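Local structure of desmoplakin (Homo sapiens, 3R6N) at residues 365-370 / 419-423; 406-410 / 431-435. The protein helps to link desmosomal cell-adhesion complexes to intermediate filaments, its plakin domain supplying a rigid rod of spectrin repeats with an SH3 domain. The contacts are given in a common frame with arbitrary orientation. Numbering follows the deposited sequence.

Contact 1 of 2, residues 365-370 / 419-423; sequences INMKSL and GSEMF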
loop_
_atom_site.group_PDB
_atom_site.type_symbol
_atom_site.label_atom_id
_atom_site.label_comp_id
_atom_site.label_asym_id
_atom_site.label_seq_id
_atom_site.Cartn_x
_atom_site.Cartn_y
_atom_site.Cartn_z
ATOM N N ILE A 365 -22.892 -36.069 19.345
ATOM C CA ILE A 365 -23.180 -37.494 19.310
ATOM C C ILE A 365 -23.176 -38.085 20.711
ATOM O O ILE A 365 -23.889 -39.045 20.984
ATOM C CB ILE A 365 -22.178 -38.253 18.423
ATOM C CG1 ILE A 365 -20.768 -38.142 19.002
ATOM C CG2 ILE A 365 -22.215 -37.719 16.998
ATOM C CD1 ILE A 365 -19.688 -38.637 18.063
ATOM N N ASN A 366 -22.372 -37.507 21.597
ATOM C CA ASN A 366 -22.352 -37.939 22.987
ATOM C C ASN A 366 -23.722 -37.789 23.622
ATOM O O ASN A 366 -24.225 -38.713 24.258
ATOM C CB ASN A 366 -21.315 -37.157 23.795
ATOM C CG ASN A 366 -19.958 -37.831 23.805
ATOM O OD1 ASN A 366 -19.858 -39.054 23.699
ATOM N ND2 ASN A 366 -18.902 -37.035 23.937
ATOM N N MET A 367 -24.330 -36.624 23.440
ATOM C CA MET A 367 -25.653 -36.374 23.995
ATOM C C MET A 367 -26.735 -37.109 23.214
ATOM O O MET A 367 -27.654 -37.674 23.804
ATOM C CB MET A 367 -25.938 -34.876 24.048
ATOM C CG MET A 367 -24.865 -34.103 24.791
ATOM S SD MET A 367 -25.468 -32.601 25.577
ATOM C CE MET A 367 -26.141 -31.728 24.169
ATOM N N LYS A 368 -26.621 -37.113 21.890
ATOM C CA LYS A 368 -27.580 -37.823 21.052
ATOM C C LYS A 368 -27.688 -39.289 21.461
ATOM O O LYS A 368 -28.756 -39.899 21.359
ATOM C CB LYS A 368 -27.207 -37.698 19.571
ATOM C CG LYS A 368 -27.937 -36.572 18.847
ATOM C CD LYS A 368 -29.429 -36.872 18.729
ATOM C CE LYS A 368 -30.274 -35.602 18.715
ATOM N NZ LYS A 368 -30.007 -34.745 17.528
ATOM N N SER A 369 -26.579 -39.848 21.931
ATOM C CA SER A 369 -26.551 -41.238 22.357
ATOM C C SER A 369 -27.099 -41.371 23.767
ATOM O O SER A 369 -27.651 -42.405 24.130
ATOM C CB SER A 369 -25.130 -41.795 22.299
ATOM O OG SER A 369 -24.321 -41.220 23.311
ATOM N N LEU A 370 -26.937 -40.324 24.568
ATOM C CA LEU A 370 -27.456 -40.346 25.927
ATOM C C LEU A 370 -28.971 -40.208 25.903
ATOM O O LEU A 370 -29.656 -40.604 26.845
ATOM C CB LEU A 370 -26.832 -39.236 26.768
ATOM C CG LEU A 370 -27.216 -39.289 28.247
ATOM C CD1 LEU A 370 -26.795 -40.617 28.858
ATOM C CD2 LEU A 370 -26.610 -38.125 29.011
ATOM N N GLY A 419 -19.507 -43.999 17.822
ATOM C CA GLY A 419 -18.413 -43.074 18.062
ATOM C C GLY A 419 -18.616 -42.190 19.277
ATOM O O GLY A 419 -18.330 -40.995 19.240
ATOM N N SER A 420 -19.104 -42.779 20.364
ATOM C CA SER A 420 -19.382 -42.022 21.578
ATOM C C SER A 420 -18.416 -42.394 22.694
ATOM O O SER A 420 -17.867 -43.497 22.709
ATOM C CB SER A 420 -20.824 -42.260 22.035
ATOM O OG SER A 420 -21.107 -41.550 23.229
ATOM N N GLU A 421 -18.213 -41.471 23.628
ATOM C CA GLU A 421 -17.338 -41.716 24.770
ATOM C C GLU A 421 -18.132 -41.748 26.073
ATOM O O GLU A 421 -17.577 -41.566 27.156
ATOM C CB GLU A 421 -16.234 -40.657 24.835
ATOM C CG GLU A 421 -16.738 -39.224 24.932
ATOM C CD GLU A 421 -15.773 -38.224 24.314
ATOM O OE1 GLU A 421 -14.942 -38.641 23.481
ATOM O OE2 GLU A 421 -15.847 -37.023 24.656
ATOM N N MET A 422 -19.432 -41.989 25.959
ATOM C CA MET A 422 -20.319 -41.990 27.114
ATOM C C MET A 422 -20.541 -43.396 27.660
ATOM O O MET A 422 -20.858 -43.577 28.838
ATOM C CB MET A 422 -21.662 -41.363 26.743
ATOM C CG MET A 422 -21.578 -39.888 26.419
ATOM S SD MET A 422 -21.460 -38.874 27.901
ATOM C CE MET A 422 -23.183 -38.824 28.397
ATOM N N PHE A 423 -20.374 -44.392 26.796
ATOM C CA PHE A 423 -20.658 -45.768 27.173
ATOM C C PHE A 423 -19.513 -46.721 26.842
ATOM O O PHE A 423 -19.205 -46.964 25.675
ATOM C CB PHE A 423 -21.950 -46.242 26.505
ATOM C CG PHE A 423 -23.147 -45.403 26.845
ATOM C CD1 PHE A 423 -23.929 -45.702 27.948
ATOM C CD2 PHE A 423 -23.488 -44.312 26.064
ATOM C CE1 PHE A 423 -25.031 -44.929 28.264
ATOM C CE2 PHE A 423 -24.587 -43.534 26.374
ATOM C CZ PHE A 423 -25.361 -43.843 27.475
#
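N366 on the long helix 340-384 makes the hydrogen bonds that tie the loop between helices 399-417 and 425-447 to that helix. Its carboxamide oxygen takes two at once: N366 OD1 lies 2.9 Å from the backbone E421 N, in a nearly straight bond, and 2.8 Å from the hydroxyl S420 OG, which donates to it. The nitrogen end is engaged as well, though weakly, with N366 ND2 3.1 Å from the carboxylate oxygen E421 OE2. Asparagine suits the place because a short side chain carries a donor and an acceptor together and can meet loop backbone and side chain alike. S420 is also used twice: besides donating to N366 OD1, S420 OG accepts from M422 N at 3.2 Å, which makes an ST turn and bends the loop. On the helix, S369 OG donates to N366 O, 2.7 Å away, a common way for serine to satisfy its hydroxyl within a helix.

Apolar contacts flank this polar centre: L370 CD2 meets M422 CE at 3.6 Å and L370 CD1 meets F423 CZ at 3.8 Å. Separately, the methyl I365 CD1 makes a tight, non-bonded approach to the carbonyl G419 O at 3.0 Å. The F423 ring also meets W373 and, edge-to-face, F413; M367 and L370 touch helix 234-265. The loop between a repeat's second and third helices thus lies beside helix 340-384, whose later part is probably its first, consistent with a junction of successive spectrin repeats sharing a continuous helix.

Contact 2 of 2, residues 406-410 / 431-435; sequences LELHY and IQSQF
Two helical segments, 406-410 of helix 399-417 and 431-435 of helix 425-447, run antiparallel at 168°, their axes 12.2 Å apart at closest approach. This wide spacing leaves room for large side chains between the backbones; the nearest CA atoms, those of Y410 and F435, are 8.0 Å apart. Both backbones are regular alpha-helix, with Y410 N bonded to L406 O and F435 N to I431 O, each at 2.8 Å.

Aromatic stacking dominates. Y410 and F435 both take the t rotamer at chi1 (-170° and 172°), which extends each ring into the gap, with chi2 at 62° and 82°. The rings lie face to face, centroids 4.3 Å apart and planes at 14°, with Y410 CG 3.8 Å from F435 CD1. Flat rings suit a gap too wide for small side chains to bridge. The helices are the second and third of a spectrin-repeat bundle; the later part of helix 340-384, probably the first, packs on both segments, where I380 touches L406 and W373 touches I431.

Aliphatic contacts extend the stack. One turn before Y410, L406 (chi1 t, chi2 p) brings CD2 to 3.8 Å from F435 CD1, and one turn before F435, I431 puts CG2 3.7 Å from Y410 CE1. Near the F435 ring edge, E407 CA stands 4.4 Å from F435 CE1.

At the exposed polar margin Y410 OH comes within 2.7 Å of Q432 NE2, but the angle is too poor for a hydrogen bond.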
loop_
_atom_site.group_PDB
_atom_site.type_symbol
_atom_site.label_atom_id
_atom_site.label_comp_id
_atom_site.label_asym_id
_atom_site.label_seq_id
_atom_site.Cartn_x
_atom_site.Cartn_y
_atom_site.Cartn_z
ATOM N N LEU A 406 -39.086 -49.848 20.697
ATOM C CA LEU A 406 -37.832 -50.296 21.279
ATOM C C LEU A 406 -36.847 -50.741 20.207
ATOM O O LEU A 406 -35.677 -50.365 20.240
ATOM C CB LEU A 406 -38.073 -51.437 22.266
ATOM C CG LEU A 406 -36.809 -51.939 22.967
ATOM C CD1 LEU A 406 -36.174 -50.811 23.765
ATOM C CD2 LEU A 406 -37.118 -53.127 23.860
ATOM N N GLU A 407 -37.318 -51.546 19.262
ATOM C CA GLU A 407 -36.455 -52.031 18.192
ATOM C C GLU A 407 -35.779 -50.877 17.460
ATOM O O GLU A 407 -34.606 -50.965 17.096
ATOM C CB GLU A 407 -37.240 -52.903 17.211
ATOM C CG GLU A 407 -37.507 -54.307 17.723
ATOM C CD GLU A 407 -38.264 -55.164 16.726
ATOM O OE1 GLU A 407 -39.120 -54.620 15.994
ATOM O OE2 GLU A 407 -38.001 -56.384 16.677
ATOM N N LEU A 408 -36.522 -49.792 17.260
ATOM C CA LEU A 408 -36.001 -48.627 16.552
ATOM C C LEU A 408 -35.156 -47.736 17.452
ATOM O O LEU A 408 -34.136 -47.199 17.021
ATOM C CB LEU A 408 -37.138 -47.816 15.925
ATOM C CG LEU A 408 -37.867 -48.503 14.770
ATOM C CD1 LEU A 408 -38.867 -47.565 14.129
ATOM C CD2 LEU A 408 -36.874 -49.010 13.738
ATOM N N HIS A 409 -35.579 -47.574 18.699
ATOM C CA HIS A 409 -34.812 -46.759 19.634
ATOM C C HIS A 409 -33.478 -47.415 19.966
ATOM O O HIS A 409 -32.499 -46.730 20.260
ATOM C CB HIS A 409 -35.611 -46.466 20.906
ATOM C CG HIS A 409 -36.532 -45.290 20.779
ATOM N ND1 HIS A 409 -36.086 -44.029 20.457
ATOM C CD2 HIS A 409 -37.875 -45.189 20.932
ATOM C CE1 HIS A 409 -37.113 -43.197 20.416
ATOM N NE2 HIS A 409 -38.208 -43.877 20.699
ATOM N N TYR A 410 -33.435 -48.741 19.902
ATOM C CA TYR A 410 -32.193 -49.453 20.166
ATOM C C TYR A 410 -31.243 -49.398 18.971
ATOM O O TYR A 410 -30.023 -49.425 19.145
ATOM C CB TYR A 410 -32.451 -50.900 20.587
ATOM C CG TYR A 410 -31.200 -51.587 21.086
ATOM C CD1 TYR A 410 -30.531 -51.117 22.211
ATOM C CD2 TYR A 410 -30.679 -52.692 20.428
ATOM C CE1 TYR A 410 -29.382 -51.730 22.668
ATOM C CE2 TYR A 410 -29.530 -53.313 20.879
ATOM C CZ TYR A 410 -28.887 -52.828 21.999
ATOM O OH TYR A 410 -27.744 -53.444 22.450
ATOM N N ILE A 431 -26.871 -52.981 28.460
ATOM C CA ILE A 431 -28.069 -52.636 27.704
ATOM C C ILE A 431 -28.416 -53.754 26.731
ATOM O O ILE A 431 -29.582 -54.115 26.574
ATOM C CB ILE A 431 -27.865 -51.330 26.919
ATOM C CG1 ILE A 431 -27.275 -50.258 27.836
ATOM C CG2 ILE A 431 -29.175 -50.862 26.297
ATOM C CD1 ILE A 431 -26.707 -49.091 27.098
ATOM N N GLN A 432 -27.390 -54.298 26.083
ATOM C CA GLN A 432 -27.564 -55.411 25.159
ATOM C C GLN A 432 -28.314 -56.555 25.830
ATOM O O GLN A 432 -29.097 -57.256 25.190
ATOM C CB GLN A 432 -26.204 -55.901 24.660
ATOM C CG GLN A 432 -26.263 -57.118 23.750
ATOM C CD GLN A 432 -26.683 -56.776 22.331
ATOM O OE1 GLN A 432 -25.997 -57.123 21.368
ATOM N NE2 GLN A 432 -27.816 -56.099 22.196
ATOM N N SER A 433 -28.074 -56.734 27.125
ATOM C CA SER A 433 -28.705 -57.809 27.880
ATOM C C SER A 433 -30.115 -57.436 28.330
ATOM O O SER A 433 -31.011 -58.276 28.338
ATOM C CB SER A 433 -27.851 -58.194 29.088
ATOM O OG SER A 433 -26.564 -58.624 28.676
ATOM N N GLN A 434 -30.308 -56.177 28.707
ATOM C CA GLN A 434 -31.632 -55.707 29.099
ATOM C C GLN A 434 -32.583 -55.782 27.912
ATOM O O GLN A 434 -33.747 -56.160 28.054
ATOM C CB GLN A 434 -31.562 -54.274 29.623
ATOM C CG GLN A 434 -30.588 -54.087 30.768
ATOM C CD GLN A 434 -30.711 -52.726 31.419
ATOM O OE1 GLN A 434 -31.794 -52.332 31.853
ATOM N NE2 GLN A 434 -29.601 -51.998 31.490
ATOM N N PHE A 435 -32.069 -55.420 26.740
ATOM C CA PHE A 435 -32.836 -55.446 25.500
ATOM C C PHE A 435 -33.216 -56.870 25.110
ATOM O O PHE A 435 -34.388 -57.172 24.883
ATOM C CB PHE A 435 -32.029 -54.792 24.375
ATOM C CG PHE A 435 -32.647 -54.942 23.009
ATOM C CD1 PHE A 435 -33.656 -54.090 22.593
ATOM C CD2 PHE A 435 -32.206 -55.927 22.139
ATOM C CE1 PHE A 435 -34.219 -54.224 21.338
ATOM C CE2 PHE A 435 -32.765 -56.064 20.885
ATOM C CZ PHE A 435 -33.773 -55.212 20.484
#

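Contacts 1 and 2 belong to the same C-terminal spectrin-like repeat, and their centres are 16 Å apart. The nearest atoms come to about 4 Å without touching. Their segments alternate along the chain: 365-370, 406-410, 419-423, then 431-435. Contact 1 holds the loop between helices 399-417 and 425-447 to helix 340-384, while contact 2 joins those two helices to each other further along the bundle. W373 connects the neighbourhoods, meeting F423 of contact 1 and I431 of contact 2. Neither contact includes any residue of the two small-molecule pockets, whose residues belong to helices much earlier in the chain.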